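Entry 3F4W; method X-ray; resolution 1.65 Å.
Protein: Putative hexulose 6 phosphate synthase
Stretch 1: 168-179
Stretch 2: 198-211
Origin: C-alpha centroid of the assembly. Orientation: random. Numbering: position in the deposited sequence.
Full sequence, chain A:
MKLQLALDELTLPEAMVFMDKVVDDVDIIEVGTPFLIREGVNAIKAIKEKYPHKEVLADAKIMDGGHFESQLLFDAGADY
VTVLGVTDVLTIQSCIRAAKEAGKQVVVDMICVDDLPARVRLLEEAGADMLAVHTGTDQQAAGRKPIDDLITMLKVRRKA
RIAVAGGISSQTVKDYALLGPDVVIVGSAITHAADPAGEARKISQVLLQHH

Stretch 1 168-179: ISSQTVKDYALL
Stretch 2, residues 198-211: GEARKISQVLLQHH

Stretch 2 is a helix from G198 to Q209, already under way before G198, and it lies beside a short helix in stretch 1 that includes V173 to A177. The two run in nearly the same direction, at a signed crossing angle of -25°, with their axes 9.5 Å apart at closest approach. The register pairs S170 with I203 (CA to CA 5.0 Å), K174 with V206 (6.3 Å) and A177 with L207 (6.1 Å). Together the stretches bury 520 Å².

G198 makes no contact, but its carbonyl accepts the amide of K202. E199 supplies the polar anchor. Its CA-to-CB bond points sideways, and chi1 t, chi2 p and chi3 169° bring the carboxylate to S170, near the start of the partner helix. S170 N donates to E199 OE1 at 2.9 Å (158° at the hydrogen), and S170 OG, with chi1 p, donates to E199 OE2, also at 2.9 Å. A carboxylate suits this place because its two oxygens can accept two hydrogen bonds from one serine, one from the amide and one from the hydroxyl. S169, with phi/psi -137/-179, leads in extended; its O accepts the amide of T172 at 3.1 Å.

K202 points toward stretch 1, with chi1 m, and K202 NZ forms a long salt bridge to E199 OE2 at 3.6 Å, placing positive charge beside the same carboxylate.

At I203 the contact becomes apolar. Its rotamer, chi1 m and chi2 t, puts I203 CG1 3.7 Å from S170 N, while I203 CG2 lies 4.0 Å from V173 CG2. V173, chi1 p, points toward the partner helix, and its methyls pack among I203, V206 and L207.

V206, one turn on, also points inward with chi1 t. V206 CG2 is 3.8 Å from V173 CG1, and V206 CG1 is 3.8 Å from K174 CA and 4.0 Å from A177 CB. A compact branched side chain can thus touch three residues. L207 starts sideways, but chi1 m and chi2 t carry L207 CD2 to 3.7 Å from V173 CG2 and 4.3 Å from A177 CB.

H210 follows the helix with phi/psi -113/86 and, although poorly ordered, has the largest covered area, 82 Å². With chi1 m and chi2 -93°, its ring lies against A177: A177 CB is 4.2 Å from the H210 ring centroid and 27° off the normal, a CH-pi contact for which alanine's small methyl is well suited. L178 CD2 approaches H210 CE1 to 3.3 Å, and K174 CG lies 3.9 Å from H210 NE2 while the lysine's extended chain leads away. H211 is out of reach.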

ATOM      1  N   ILE A 168      11.741 -15.737   7.225  1.00 17.27           N
ATOM      2  CA  ILE A 168      12.475 -16.961   6.923  1.00 17.94           C
ATOM      3  C   ILE A 168      13.982 -16.711   6.935  1.00 20.14           C
ATOM      4  O   ILE A 168      14.455 -15.679   6.453  1.00 16.68           O
ATOM      5  CB  ILE A 168      12.031 -17.552   5.570  1.00 16.69           C
ATOM      6  CG1 ILE A 168      10.553 -17.956   5.644  1.00 18.79           C
ATOM      7  CG2 ILE A 168      12.892 -18.756   5.189  1.00 19.27           C
ATOM      8  CD1 ILE A 168       9.908 -18.232   4.299  1.00 13.40           C
ATOM      9  N   SER A 169      14.730 -17.652   7.507  1.00 19.64           N
ATOM     10  CA  SER A 169      16.184 -17.540   7.597  1.00 21.48           C
ATOM     11  C   SER A 169      16.849 -18.873   7.269  1.00 20.22           C
ATOM     12  O   SER A 169      16.171 -19.856   6.976  1.00 20.30           O
ATOM     13  CB  SER A 169      16.602 -17.090   8.999  1.00 22.02           C
ATOM     14  OG  SER A 169      16.452 -18.145   9.934  1.00 22.66           O
ATOM     15  N   SER A 170      18.175 -18.910   7.328  1.00 20.89           N
ATOM     16  CA  SER A 170      18.899 -20.151   7.072  1.00 22.47           C
ATOM     17  C   SER A 170      18.512 -21.214   8.093  1.00 25.21           C
ATOM     18  O   SER A 170      18.599 -22.411   7.819  1.00 24.63           O
ATOM     19  CB  SER A 170      20.408 -19.917   7.115  1.00 24.14           C
ATOM     20  OG  SER A 170      20.811 -19.503   8.408  1.00 25.62           O
ATOM     21  N   GLN A 171      18.086 -20.768   9.271  1.00 23.59           N
ATOM     22  CA  GLN A 171      17.718 -21.682  10.350  1.00 25.52           C
ATOM     23  C   GLN A 171      16.386 -22.389  10.105  1.00 29.16           C
ATOM     24  O   GLN A 171      16.163 -23.486  10.615  1.00 27.39           O
ATOM     25  CB  GLN A 171      17.687 -20.947  11.694  0.50 24.33           C
ATOM     26  CG  GLN A 171      19.063 -20.687  12.284  0.50 30.36           C
ATOM     27  CD  GLN A 171      19.749 -21.963  12.743  0.50 34.14           C
ATOM     28  OE1 GLN A 171      19.405 -22.527  13.782  0.50 34.26           O
ATOM     29  NE2 GLN A 171      20.727 -22.421  11.970  1.00 37.36           N
ATOM     30  N   THR A 172      15.507 -21.773   9.317  1.00 21.16           N
ATOM     31  CA  THR A 172      14.165 -22.316   9.112  1.00 21.78           C
ATOM     32  C   THR A 172      13.812 -22.585   7.651  1.00 18.60           C
ATOM     33  O   THR A 172      12.756 -23.145   7.361  1.00 18.61           O
ATOM     34  CB  THR A 172      13.101 -21.361   9.664  1.00 23.81           C
ATOM     35  OG1 THR A 172      13.233 -20.088   9.017  1.00 21.68           O
ATOM     36  CG2 THR A 172      13.273 -21.186  11.165  1.00 22.72           C
ATOM     37  N   VAL A 173      14.681 -22.178   6.733  1.00 18.47           N
ATOM     38  CA  VAL A 173      14.369 -22.278   5.311  1.00 17.52           C
ATOM     39  C   VAL A 173      14.052 -23.712   4.870  1.00 18.92           C
ATOM     40  O   VAL A 173      13.209 -23.929   3.998  1.00 19.37           O
ATOM     41  CB  VAL A 173      15.492 -21.679   4.429  1.00 17.95           C
ATOM     42  CG1 VAL A 173      16.826 -22.360   4.713  1.00 17.76           C
ATOM     43  CG2 VAL A 173      15.123 -21.785   2.954  1.00 17.05           C
ATOM     44  N   LYS A 174      14.707 -24.695   5.477  1.00 17.25           N
ATOM     45  CA  LYS A 174      14.455 -26.080   5.091  1.00 15.33           C
ATOM     46  C   LYS A 174      13.005 -26.513   5.341  1.00 18.97           C
ATOM     47  O   LYS A 174      12.415 -27.228   4.529  1.00 19.55           O
ATOM     48  CB  LYS A 174      15.426 -27.038   5.781  1.00 21.69           C
ATOM     49  CG  LYS A 174      15.367 -28.454   5.227  1.00 23.61           C
ATOM     50  CD  LYS A 174      16.141 -29.420   6.104  1.00 29.47           C
ATOM     51  CE  LYS A 174      15.962 -30.852   5.640  1.00 35.33           C
ATOM     52  NZ  LYS A 174      16.572 -31.815   6.601  1.00 47.73           N
ATOM     53  N   ASP A 175      12.437 -26.087   6.464  1.00 21.59           N
ATOM     54  CA  ASP A 175      11.037 -26.384   6.770  1.00 23.02           C
ATOM     55  C   ASP A 175      10.141 -26.000   5.601  1.00 22.91           C
ATOM     56  O   ASP A 175       9.216 -26.727   5.244  1.00 22.07           O
ATOM     57  CB  ASP A 175      10.582 -25.627   8.020  1.00 25.48           C
ATOM     58  CG  ASP A 175      11.347 -26.036   9.265  1.00 32.77           C
ATOM     59  OD1 ASP A 175      11.268 -25.313  10.282  1.00 35.32           O
ATOM     60  OD2 ASP A 175      12.027 -27.082   9.228  1.00 32.96           O
ATOM     61  N   TYR A 176      10.425 -24.847   5.008  1.00 19.05           N
ATOM     62  CA  TYR A 176       9.605 -24.308   3.931  1.00 18.58           C
ATOM     63  C   TYR A 176       9.914 -24.954   2.593  1.00 18.62           C
ATOM     64  O   TYR A 176       9.006 -25.255   1.821  1.00 17.57           O
ATOM     65  CB  TYR A 176       9.777 -22.788   3.848  1.00 13.18           C
ATOM     66  CG  TYR A 176       9.203 -22.089   5.056  1.00 14.88           C
ATOM     67  CD1 TYR A 176       7.860 -21.724   5.098  1.00 15.67           C
ATOM     68  CD2 TYR A 176       9.990 -21.827   6.169  1.00 17.63           C
ATOM     69  CE1 TYR A 176       7.324 -21.101   6.209  1.00 16.53           C
ATOM     70  CE2 TYR A 176       9.463 -21.206   7.285  1.00 19.01           C
ATOM     71  CZ  TYR A 176       8.129 -20.845   7.300  1.00 17.58           C
ATOM     72  OH  TYR A 176       7.602 -20.230   8.410  1.00 16.97           O
ATOM     73  N   ALA A 177      11.199 -25.163   2.325  1.00 18.15           N
ATOM     74  CA  ALA A 177      11.628 -25.742   1.062  1.00 19.03           C
ATOM     75  C   ALA A 177      11.008 -27.120   0.864  1.00 21.11           C
ATOM     76  O   ALA A 177      10.575 -27.465  -0.238  1.00 20.07           O
ATOM     77  CB  ALA A 177      13.147 -25.830   1.008  1.00 20.51           C
ATOM     78  N   LEU A 178      10.963 -27.898   1.941  1.00 17.95           N
ATOM     79  CA  LEU A 178      10.404 -29.250   1.901  1.00 19.21           C
ATOM     80  C   LEU A 178       8.965 -29.280   1.410  1.00 20.84           C
ATOM     81  O   LEU A 178       8.513 -30.286   0.866  1.00 22.00           O
ATOM     82  CB  LEU A 178      10.481 -29.909   3.280  1.00 20.06           C
ATOM     83  CG  LEU A 178      11.839 -30.484   3.689  1.00 23.25           C
ATOM     84  CD1 LEU A 178      11.911 -30.710   5.192  1.00 21.19           C
ATOM     85  CD2 LEU A 178      12.120 -31.774   2.930  1.00 31.31           C
ATOM     86  N   LEU A 179       8.244 -28.180   1.606  1.00 20.99           N
ATOM     87  CA  LEU A 179       6.844 -28.113   1.203  1.00 21.36           C
ATOM     88  C   LEU A 179       6.710 -27.797  -0.282  1.00 21.45           C
ATOM     89  O   LEU A 179       5.661 -28.022  -0.887  1.00 24.22           O
ATOM     90  CB  LEU A 179       6.088 -27.084   2.046  1.00 20.36           C
ATOM     91  CG  LEU A 179       5.957 -27.446   3.526  1.00 20.64           C
ATOM     92  CD1 LEU A 179       5.364 -26.302   4.335  1.00 19.25           C
ATOM     93  CD2 LEU A 179       5.120 -28.705   3.684  1.00 23.03           C
ATOM     94  N   GLY A 198      27.261 -14.912   3.309  1.00 19.76           N
ATOM     95  CA  GLY A 198      27.200 -16.220   3.933  1.00 19.03           C
ATOM     96  C   GLY A 198      25.770 -16.679   4.144  1.00 18.64           C
ATOM     97  O   GLY A 198      25.425 -17.813   3.824  1.00 20.88           O
ATOM     98  N   GLU A 199      24.935 -15.795   4.683  1.00 24.88           N
ATOM     99  CA  GLU A 199      23.531 -16.118   4.905  1.00 21.73           C
ATOM    100  C   GLU A 199      22.822 -16.376   3.582  1.00 21.50           C
ATOM    101  O   GLU A 199      22.014 -17.296   3.473  1.00 21.10           O
ATOM    102  CB  GLU A 199      22.826 -14.999   5.680  1.00 22.31           C
ATOM    103  CG  GLU A 199      21.328 -15.228   5.891  1.00 28.99           C
ATOM    104  CD  GLU A 199      21.029 -16.378   6.841  1.00 31.54           C
ATOM    105  OE1 GLU A 199      19.857 -16.524   7.260  1.00 28.86           O
ATOM    106  OE2 GLU A 199      21.967 -17.135   7.177  1.00 31.47           O
ATOM    107  N   ALA A 200      23.134 -15.566   2.576  1.00 17.04           N
ATOM    108  CA  ALA A 200      22.541 -15.738   1.255  1.00 17.87           C
ATOM    109  C   ALA A 200      22.951 -17.079   0.659  1.00 20.95           C
ATOM    110  O   ALA A 200      22.137 -17.774   0.051  1.00 21.14           O
ATOM    111  CB  ALA A 200      22.951 -14.595   0.334  1.00 19.38           C
ATOM    112  N   ARG A 201      24.215 -17.444   0.847  1.00 24.94           N
ATOM    113  CA  ARG A 201      24.715 -18.723   0.358  1.00 26.13           C
ATOM    114  C   ARG A 201      23.985 -19.904   0.994  1.00 24.64           C
ATOM    115  O   ARG A 201      23.576 -20.830   0.300  1.00 23.40           O
ATOM    116  CB  ARG A 201      26.215 -18.861   0.617  1.00 25.42           C
ATOM    117  CG  ARG A 201      26.789 -20.157   0.072  1.00 29.55           C
ATOM    118  CD  ARG A 201      28.104 -20.523   0.736  1.00 31.91           C
ATOM    119  NE  ARG A 201      27.917 -21.122   2.055  1.00 31.82           N
ATOM    120  CZ  ARG A 201      28.344 -20.581   3.192  1.00 35.37           C
ATOM    121  NH1 ARG A 201      28.990 -19.420   3.179  1.00 33.19           N
ATOM    122  NH2 ARG A 201      28.131 -21.206   4.343  1.00 33.76           N
ATOM    123  N   LYS A 202      23.835 -19.867   2.315  1.00 19.11           N
ATOM    124  CA  LYS A 202      23.242 -20.984   3.048  1.00 21.86           C
ATOM    125  C   LYS A 202      21.766 -21.186   2.709  1.00 18.94           C
ATOM    126  O   LYS A 202      21.271 -22.317   2.696  1.00 16.42           O
ATOM    127  CB  LYS A 202      23.424 -20.803   4.555  1.00 22.32           C
ATOM    128  CG  LYS A 202      24.873 -20.608   4.966  1.00 28.24           C
ATOM    129  CD  LYS A 202      25.169 -21.234   6.318  1.00 35.05           C
ATOM    130  CE  LYS A 202      24.428 -20.530   7.439  1.00 37.48           C
ATOM    131  NZ  LYS A 202      24.942 -19.151   7.648  1.00 43.70           N
ATOM    132  N   ILE A 203      21.068 -20.091   2.432  1.00 13.76           N
ATOM    133  CA  ILE A 203      19.653 -20.169   2.086  1.00 14.15           C
ATOM    134  C   ILE A 203      19.483 -20.683   0.659  1.00 16.29           C
ATOM    135  O   ILE A 203      18.708 -21.605   0.412  1.00 15.63           O
ATOM    136  CB  ILE A 203      18.946 -18.804   2.277  1.00 17.26           C
ATOM    137  CG1 ILE A 203      18.876 -18.457   3.766  1.00 19.23           C
ATOM    138  CG2 ILE A 203      17.544 -18.821   1.674  1.00 10.88           C
ATOM    139  CD1 ILE A 203      18.456 -17.032   4.046  1.00 16.56           C
ATOM    140  N   SER A 204      20.235 -20.115  -0.277  1.00 17.65           N
ATOM    141  CA  SER A 204      20.109 -20.515  -1.673  1.00 18.82           C
ATOM    142  C   SER A 204      20.558 -21.960  -1.861  1.00 15.37           C
ATOM    143  O   SER A 204      20.093 -22.647  -2.764  1.00 19.78           O
ATOM    144  CB  SER A 204      20.918 -19.585  -2.577  1.00 19.83           C
ATOM    145  OG  SER A 204      22.297 -19.663  -2.263  1.00 26.34           O
ATOM    146  N   GLN A 205      21.461 -22.409  -0.994  1.00 15.14           N
ATOM    147  CA  GLN A 205      21.933 -23.793  -1.003  1.00 15.89           C
ATOM    148  C   GLN A 205      20.797 -24.757  -0.691  1.00 18.08           C
ATOM    149  O   GLN A 205      20.646 -25.795  -1.340  1.00 18.30           O
ATOM    150  CB  GLN A 205      23.057 -23.973   0.020  1.00 17.84           C
ATOM    151  CG  GLN A 205      23.646 -25.374   0.077  1.00 15.30           C
ATOM    152  CD  GLN A 205      24.862 -25.448   0.979  1.00 19.97           C
ATOM    153  OE1 GLN A 205      25.377 -24.425   1.424  1.00 26.03           O
ATOM    154  NE2 GLN A 205      25.325 -26.656   1.254  1.00 23.31           N
ATOM    155  N   VAL A 206      19.993 -24.414   0.308  1.00 17.47           N
ATOM    156  CA  VAL A 206      18.865 -25.254   0.686  1.00 16.32           C
ATOM    157  C   VAL A 206      17.845 -25.318  -0.440  1.00 21.36           C
ATOM    158  O   VAL A 206      17.330 -26.392  -0.759  1.00 20.68           O
ATOM    159  CB  VAL A 206      18.194 -24.759   1.976  1.00 17.43           C
ATOM    160  CG1 VAL A 206      16.928 -25.554   2.258  1.00 17.71           C
ATOM    161  CG2 VAL A 206      19.168 -24.861   3.142  1.00 18.73           C
ATOM    162  N   LEU A 207      17.561 -24.173  -1.050  1.00 15.82           N
ATOM    163  CA  LEU A 207      16.601 -24.122  -2.148  1.00 15.78           C
ATOM    164  C   LEU A 207      17.061 -24.976  -3.329  1.00 24.05           C
ATOM    165  O   LEU A 207      16.246 -25.615  -3.997  1.00 24.48           O
ATOM    166  CB  LEU A 207      16.362 -22.680  -2.597  1.00 20.73           C
ATOM    167  CG  LEU A 207      15.932 -21.701  -1.500  1.00 19.63           C
ATOM    168  CD1 LEU A 207      15.579 -20.347  -2.090  1.00 20.65           C
ATOM    169  CD2 LEU A 207      14.757 -22.265  -0.715  1.00 20.79           C
ATOM    170  N   LEU A 208      18.366 -24.990  -3.579  1.00 20.52           N
ATOM    171  CA  LEU A 208      18.920 -25.804  -4.657  1.00 24.23           C
ATOM    172  C   LEU A 208      18.940 -27.286  -4.295  1.00 27.56           C
ATOM    173  O   LEU A 208      18.833 -28.147  -5.169  1.00 27.74           O
ATOM    174  CB  LEU A 208      20.332 -25.339  -5.022  1.00 18.54           C
ATOM    175  CG  LEU A 208      20.425 -24.037  -5.811  1.00 24.22           C
ATOM    176  CD1 LEU A 208      21.879 -23.695  -6.085  1.00 24.66           C
ATOM    177  CD2 LEU A 208      19.644 -24.154  -7.111  1.00 23.71           C
ATOM    178  N   GLN A 209      19.089 -27.576  -3.007  1.00 26.84           N
ATOM    179  CA  GLN A 209      19.175 -28.957  -2.542  1.00 33.49           C
ATOM    180  C   GLN A 209      17.813 -29.642  -2.596  1.00 40.74           C
ATOM    181  O   GLN A 209      17.711 -30.859  -2.451  1.00 46.03           O
ATOM    182  CB  GLN A 209      19.781 -29.018  -1.134  1.00 31.09           C
ATOM    183  CG  GLN A 209      21.293 -28.783  -1.121  1.00 31.05           C
ATOM    184  CD  GLN A 209      21.881 -28.705   0.276  1.00 31.63           C
ATOM    185  OE1 GLN A 209      21.170 -28.444   1.247  1.00 27.91           O
ATOM    186  NE2 GLN A 209      23.193 -28.930   0.383  1.00 27.32           N
ATOM    187  N   HIS A 210      16.771 -28.849  -2.821  1.00 62.77           N
ATOM    188  CA  HIS A 210      15.422 -29.379  -2.980  1.00 69.15           C
ATOM    189  C   HIS A 210      14.922 -29.162  -4.402  1.00 80.74           C
ATOM    190  O   HIS A 210      14.253 -28.173  -4.700  1.00 78.03           O
ATOM    191  CB  HIS A 210      14.469 -28.757  -1.960  1.00 61.33           C
ATOM    192  CG  HIS A 210      14.750 -29.173  -0.552  1.00 56.71           C
ATOM    193  ND1 HIS A 210      14.129 -30.249   0.045  1.00 59.43           N
ATOM    194  CD2 HIS A 210      15.600 -28.670   0.374  1.00 54.58           C
ATOM    195  CE1 HIS A 210      14.576 -30.385   1.279  1.00 58.20           C
ATOM    196  NE2 HIS A 210      15.471 -29.439   1.505  1.00 61.59           N
ATOM    197  N   HIS A 211      15.266 -30.107  -5.270  1.00127.54           N
ATOM    198  CA  HIS A 211      14.927 -30.051  -6.684  1.00134.29           C
ATOM    199  C   HIS A 211      13.449 -29.736  -6.893  1.00142.20           C
ATOM    200  O   HIS A 211      13.060 -28.571  -6.986  1.00133.25           O
ATOM    201  CB  HIS A 211      15.279 -31.387  -7.342  1.00144.30           C
ATOM    202  CG  HIS A 211      16.297 -32.179  -6.580  1.00137.25           C
ATOM    203  ND1 HIS A 211      17.656 -31.996  -6.736  1.00133.12           N
ATOM    204  CD2 HIS A 211      16.156 -33.151  -5.648  1.00139.06           C
ATOM    205  CE1 HIS A 211      18.304 -32.823  -5.938  1.00125.26           C
ATOM    206  NE2 HIS A 211      17.417 -33.536  -5.266  1.00132.41           N
TER